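Local structure of ATP-dependent 6-phosphofructokinase subunit beta (3O8O) at residues V194-G198 with G287-R291; N200-L206 with F218-K222. The protein catalyses the ATP-dependent phosphorylation of fructose 6-phosphate to fructose 1,6-bisphosphate, the first committing step of glycolysis, as one of the two subunit types of yeast phosphofructokinase. All coordinates share one frame; numbering follows the deposited sequence.

Contact 1 of 2, residues V194-G198 with G287-R291; sequences VEVMG and GHVQR. With F6P (6-O-phosphono-beta-D-fructofuranose), chain K.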
loop_
_atom_site.group_PDB
_atom_site.type_symbol
_atom_site.label_atom_id
_atom_site.label_comp_id
_atom_site.label_asym_id
_atom_site.label_seq_id
_atom_site.Cartn_x
_atom_site.Cartn_y
_atom_site.Cartn_z
ATOM N N VAL B 194 -25.781 -40.358 24.419
ATOM C CA VAL B 194 -24.438 -40.494 23.884
ATOM C C VAL B 194 -23.484 -41.116 24.890
ATOM O O VAL B 194 -23.187 -40.523 25.920
ATOM C CB VAL B 194 -23.883 -39.121 23.441
ATOM C CG1 VAL B 194 -22.590 -39.313 22.668
ATOM C CG2 VAL B 194 -24.909 -38.389 22.587
ATOM N N GLU B 195 -23.018 -42.321 24.583
ATOM C CA GLU B 195 -22.074 -43.010 25.453
ATOM C C GLU B 195 -20.646 -42.518 25.187
ATOM O O GLU B 195 -20.100 -42.682 24.100
ATOM C CB GLU B 195 -22.134 -44.509 25.223
ATOM C CG GLU B 195 -21.488 -45.277 26.352
ATOM C CD GLU B 195 -20.995 -46.626 25.898
ATOM O OE1 GLU B 195 -21.749 -47.277 25.119
ATOM O OE2 GLU B 195 -19.871 -47.022 26.316
ATOM N N VAL B 196 -20.045 -41.943 26.214
ATOM C CA VAL B 196 -18.710 -41.375 26.125
ATOM C C VAL B 196 -17.633 -42.130 26.919
ATOM O O VAL B 196 -17.924 -42.760 27.921
ATOM C CB VAL B 196 -18.786 -39.905 26.585
ATOM C CG1 VAL B 196 -17.658 -39.589 27.566
ATOM C CG2 VAL B 196 -18.784 -39.000 25.357
ATOM N N MET B 197 -16.386 -42.046 26.468
ATOM C CA MET B 197 -15.290 -42.731 27.143
ATOM C C MET B 197 -14.906 -42.075 28.451
ATOM O O MET B 197 -15.595 -41.173 28.929
ATOM C CB MET B 197 -14.047 -42.793 26.254
ATOM C CG MET B 197 -14.201 -43.643 25.019
ATOM S SD MET B 197 -12.600 -44.070 24.392
ATOM C CE MET B 197 -12.960 -45.483 23.365
ATOM N N GLY B 198 -13.794 -42.535 29.019
ATOM C CA GLY B 198 -13.320 -41.976 30.267
ATOM C C GLY B 198 -13.022 -43.029 31.314
ATOM O O GLY B 198 -12.584 -42.713 32.425
ATOM N N GLY B 287 -17.109 -44.320 20.953
ATOM C CA GLY B 287 -16.000 -45.242 20.853
ATOM C C GLY B 287 -14.675 -44.541 20.639
ATOM O O GLY B 287 -14.501 -43.391 21.054
ATOM N N HIS B 288 -13.747 -45.223 19.971
ATOM C CA HIS B 288 -12.411 -44.682 19.738
ATOM C C HIS B 288 -12.191 -43.404 18.921
ATOM O O HIS B 288 -11.072 -42.900 18.899
ATOM C CB HIS B 288 -11.516 -45.789 19.186
ATOM C CG HIS B 288 -11.392 -46.962 20.103
ATOM N ND1 HIS B 288 -12.391 -47.899 20.248
ATOM C CD2 HIS B 288 -10.408 -47.321 20.963
ATOM C CE1 HIS B 288 -12.026 -48.784 21.158
ATOM N NE2 HIS B 288 -10.829 -48.456 21.608
ATOM N N VAL B 289 -13.206 -42.865 18.249
ATOM C CA VAL B 289 -12.946 -41.631 17.512
ATOM C C VAL B 289 -12.475 -40.645 18.574
ATOM O O VAL B 289 -11.846 -39.642 18.276
ATOM C CB VAL B 289 -14.207 -41.027 16.798
ATOM C CG1 VAL B 289 -14.950 -42.089 16.000
ATOM C CG2 VAL B 289 -15.101 -40.354 17.799
ATOM N N GLN B 290 -12.783 -40.947 19.827
ATOM C CA GLN B 290 -12.385 -40.085 20.924
ATOM C C GLN B 290 -10.881 -40.194 21.155
ATOM O O GLN B 290 -10.268 -39.317 21.767
ATOM C CB GLN B 290 -13.144 -40.471 22.194
ATOM C CG GLN B 290 -14.655 -40.389 22.054
ATOM C CD GLN B 290 -15.387 -40.974 23.246
ATOM O OE1 GLN B 290 -15.486 -40.349 24.310
ATOM N NE2 GLN B 290 -15.896 -42.188 23.077
ATOM N N ARG B 291 -10.290 -41.270 20.648
ATOM C CA ARG B 291 -8.863 -41.517 20.810
ATOM C C ARG B 291 -8.045 -41.024 19.625
ATOM O O ARG B 291 -6.847 -40.782 19.752
ATOM C CB ARG B 291 -8.628 -43.017 21.008
ATOM C CG ARG B 291 -9.094 -43.523 22.353
ATOM C CD ARG B 291 -8.032 -43.279 23.412
ATOM N NE ARG B 291 -6.938 -44.227 23.258
ATOM C CZ ARG B 291 -7.071 -45.530 23.466
ATOM N NH1 ARG B 291 -8.249 -46.021 23.847
ATOM N NH2 ARG B 291 -6.045 -46.345 23.263
HETATM O O1 F6P K . -6.960 -45.587 28.218
HETATM C C1 F6P K . -8.288 -45.413 28.711
HETATM C C2 F6P K . -9.289 -45.705 27.592
HETATM O O2 F6P K . -9.117 -44.824 26.490
HETATM C C3 F6P K . -10.734 -45.575 28.070
HETATM O O3 F6P K . -11.244 -44.247 27.907
HETATM C C4 F6P K . -11.430 -46.678 27.215
HETATM O O4 F6P K . -12.647 -47.144 27.807
HETATM C C5 F6P K . -10.307 -47.757 27.131
HETATM O O5 F6P K . -9.097 -47.001 27.096
HETATM C C6 F6P K . -10.302 -48.529 25.831
HETATM O O6 F6P K . -9.212 -49.446 25.941
HETATM P P F6P K . -9.047 -50.265 24.567
HETATM O O1P F6P K . -8.699 -49.305 23.491
HETATM O O2P F6P K . -7.839 -51.317 24.720
HETATM O O3P F6P K . -10.432 -51.022 24.170
#
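Met197, just past the end of strand 191-196, runs its side chain past Gln290, the sugar and Gly287 to the His288 ring in the 3-10 turn 288-290. Met197 CB lies between Gln290 OE1 and the sugar, 3.6 Å from F6P O3. CG, anti to the carbonyl carbon (chi1 -66°), rests against the Gln290 carboxamide. SD passes between F6P O3 and Gly287 O, with Arg291 CG close by. The extended chain sets CE over the centre of the His288 ring, 3.8 Å from its centroid and almost on the normal, a CH-pi contact.

The Gln290 carboxamide links the two segments. Met197 N donates to an in-plane lone pair of Gln290 OE1 at 2.9 Å, nearly straight at 167°, while Gln290 NE2 turns back to Gly287 O at 2.7 Å, which fixes the rotation of the amide. With one face under the methyl, the His288 ring offers its edge to the phosphate: NE2 donates to F6P O1P at 3.0 Å. Arg291 NH1 adds a weak bond to F6P O1P, and its NH2 forms a salt bridge with Asp14. Gly198 N donates to F6P O3 at 3.3 Å; Asp155, Glu254 and residues of a neighbouring chain also bind the sugar phosphate.

Strand 191-196 runs between 248-253 and 281-285 in a parallel sheet; Ile174 of helix 167-187 touches both Val196 and Gln290.

Contact 2 of 2, residues N200-L206 with F218-K222; sequences NCGWLAL and FIPEK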
loop_
_atom_site.group_PDB
_atom_site.type_symbol
_atom_site.label_atom_id
_atom_site.label_comp_id
_atom_site.label_asym_id
_atom_site.label_seq_id
_atom_site.Cartn_x
_atom_site.Cartn_y
_atom_site.Cartn_z
ATOM N N ASN B 200 -13.163 -44.822 34.277
ATOM C CA ASN B 200 -13.877 -44.611 35.535
ATOM C C ASN B 200 -13.969 -43.158 35.932
ATOM O O ASN B 200 -14.427 -42.837 37.028
ATOM C CB ASN B 200 -13.213 -45.404 36.667
ATOM C CG ASN B 200 -13.242 -46.921 36.425
ATOM O OD1 ASN B 200 -14.310 -47.512 36.217
ATOM N ND2 ASN B 200 -12.069 -47.553 36.456
ATOM N N CYS B 201 -13.522 -42.280 35.042
ATOM C CA CYS B 201 -13.568 -40.849 35.300
ATOM C C CYS B 201 -14.713 -40.257 34.522
ATOM O O CYS B 201 -15.123 -40.799 33.504
ATOM C CB CYS B 201 -12.274 -40.192 34.874
ATOM S SG CYS B 201 -12.206 -38.484 35.391
ATOM N N GLY B 202 -15.243 -39.150 35.003
ATOM C CA GLY B 202 -16.362 -38.540 34.315
ATOM C C GLY B 202 -16.044 -37.144 33.822
ATOM O O GLY B 202 -16.942 -36.381 33.447
ATOM N N TRP B 203 -14.755 -36.813 33.819
ATOM C CA TRP B 203 -14.294 -35.502 33.368
ATOM C C TRP B 203 -14.768 -35.180 31.948
ATOM O O TRP B 203 -15.212 -34.063 31.679
ATOM C CB TRP B 203 -12.768 -35.429 33.413
ATOM C CG TRP B 203 -12.281 -34.070 33.084
ATOM C CD1 TRP B 203 -12.228 -32.987 33.919
ATOM C CD2 TRP B 203 -11.844 -33.618 31.808
ATOM N NE1 TRP B 203 -11.782 -31.884 33.234
ATOM C CE2 TRP B 203 -11.537 -32.246 31.934
ATOM C CE3 TRP B 203 -11.685 -34.237 30.566
ATOM C CZ2 TRP B 203 -11.073 -31.484 30.863
ATOM C CZ3 TRP B 203 -11.229 -33.480 29.504
ATOM C CH2 TRP B 203 -10.925 -32.115 29.660
ATOM N N LEU B 204 -14.653 -36.158 31.050
ATOM C CA LEU B 204 -15.088 -36.006 29.670
ATOM C C LEU B 204 -16.595 -35.823 29.533
ATOM O O LEU B 204 -17.050 -34.936 28.796
ATOM C CB LEU B 204 -14.662 -37.205 28.835
ATOM C CG LEU B 204 -13.186 -37.249 28.437
ATOM C CD1 LEU B 204 -12.883 -38.586 27.769
ATOM C CD2 LEU B 204 -12.852 -36.098 27.500
ATOM N N ALA B 205 -17.375 -36.650 30.227
ATOM C CA ALA B 205 -18.835 -36.541 30.160
ATOM C C ALA B 205 -19.323 -35.197 30.723
ATOM O O ALA B 205 -20.185 -34.548 30.143
ATOM C CB ALA B 205 -19.481 -37.697 30.917
ATOM N N LEU B 206 -18.764 -34.781 31.850
ATOM C CA LEU B 206 -19.151 -33.519 32.467
ATOM C C LEU B 206 -18.879 -32.317 31.540
ATOM O O LEU B 206 -19.829 -31.620 31.129
ATOM C CB LEU B 206 -18.406 -33.359 33.794
ATOM C CG LEU B 206 -18.380 -32.019 34.543
ATOM C CD1 LEU B 206 -19.792 -31.515 34.881
ATOM C CD2 LEU B 206 -17.563 -32.223 35.810
ATOM N N PHE B 218 -24.538 -38.434 33.201
ATOM C CA PHE B 218 -24.391 -39.547 34.131
ATOM C C PHE B 218 -22.919 -39.767 34.397
ATOM O O PHE B 218 -22.263 -40.486 33.656
ATOM C CZ PHE B 218 -29.228 -41.174 33.819
ATOM N N ILE B 219 -22.391 -39.141 35.443
ATOM C CA ILE B 219 -20.983 -39.324 35.770
ATOM C C ILE B 219 -20.831 -40.208 37.014
ATOM O O ILE B 219 -21.702 -40.236 37.889
ATOM C CB ILE B 219 -20.263 -37.963 35.962
ATOM C CG1 ILE B 219 -20.378 -37.467 37.393
ATOM C CG2 ILE B 219 -20.897 -36.919 35.059
ATOM C CD1 ILE B 219 -19.554 -36.213 37.629
ATOM N N PRO B 220 -19.718 -40.944 37.108
ATOM C CA PRO B 220 -19.459 -41.837 38.239
ATOM C C PRO B 220 -19.081 -41.189 39.572
ATOM O O PRO B 220 -19.166 -41.832 40.614
ATOM C CB PRO B 220 -18.346 -42.728 37.706
ATOM C CG PRO B 220 -17.539 -41.748 36.925
ATOM C CD PRO B 220 -18.587 -40.962 36.164
ATOM N N GLU B 221 -18.662 -39.930 39.543
ATOM C CA GLU B 221 -18.260 -39.248 40.770
ATOM C C GLU B 221 -19.460 -38.724 41.546
ATOM O O GLU B 221 -19.319 -38.236 42.669
ATOM C CB GLU B 221 -17.305 -38.087 40.465
ATOM C CG GLU B 221 -15.996 -38.480 39.778
ATOM C CD GLU B 221 -16.178 -38.862 38.309
ATOM O OE1 GLU B 221 -15.157 -39.195 37.664
ATOM O OE2 GLU B 221 -17.333 -38.832 37.797
ATOM N N LYS B 222 -20.637 -38.806 40.944
ATOM C CA LYS B 222 -21.848 -38.362 41.611
ATOM C C LYS B 222 -22.914 -39.398 41.264
ATOM O O LYS B 222 -23.830 -39.135 40.475
ATOM C CB LYS B 222 -22.251 -36.953 41.137
ATOM C CG LYS B 222 -23.547 -36.413 41.749
ATOM C CD LYS B 222 -23.863 -34.998 41.262
ATOM C CE LYS B 222 -25.278 -34.543 41.630
ATOM N NZ LYS B 222 -26.324 -35.336 40.915
#
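The N-terminal end of helix 203-212 meets a type I beta turn, Ile219 to Lys222, in what is assigned as the N-terminal catalytic domain. Gly202 is the N-cap residue, and the turn lies close against its CA, which carries no side chain: Gly202 CA is 3.8 Å from Pro220 CD and 4.3 Å from Ile219 CB. Pro220 also approaches the carbonyl of Asn200, with Pro220 CG 3.3 Å from Asn200 O.

Glu221 bends at chi2 (73°), which brings its carboxylate round to the start of the helix. Gly202 N lies 2.7 Å from Glu221 OE1 in a weak, bent hydrogen bond (130°), though the position of that oxygen is less certain. The same oxygen forms a salt bridge with Arg364, so a positive charge and a backbone N-H would share it. On the helix side, Cys201 SG stands anti to its backbone N (chi1 -172°) and accepts a hydrogen bond from Trp203 N at 3.4 Å, while Leu206 N bonds back to Gly202 O, the first turn of the helix.

Further along, Ala205 CB meets Ile219 CG2 at 4.4 Å, an apolar contact. Phe368 of helix 368-380 packs on Leu206, Ile219 and Glu221, whereas Trp203 and Leu204 lean on helix 167-187. Just before the turn, the backbone of Phe218 pairs with strand 248-253.

Overall arrangement
From the N terminus, strand 191-196 ends in the first segment of contact 1; the chain then turns through 200-202 into helix 203-212. Contact 2 closes a short loop of 11 residues, in which the rest of that helix leads to edge strand 216-218. The chain continues through helix 228-242, strand 248-253, helix 266-275 and strand 281-285 before 287-291 closes the much longer loop of contact 1, so the smaller closure lies wholly within the larger. The centres of contact 1 and contact 2 are about 13 Å apart. The two touch directly: Val196 and Gly198 pack on Leu204. Together they tie the sugar-phosphate site to the far edge of the four-stranded parallel sheet.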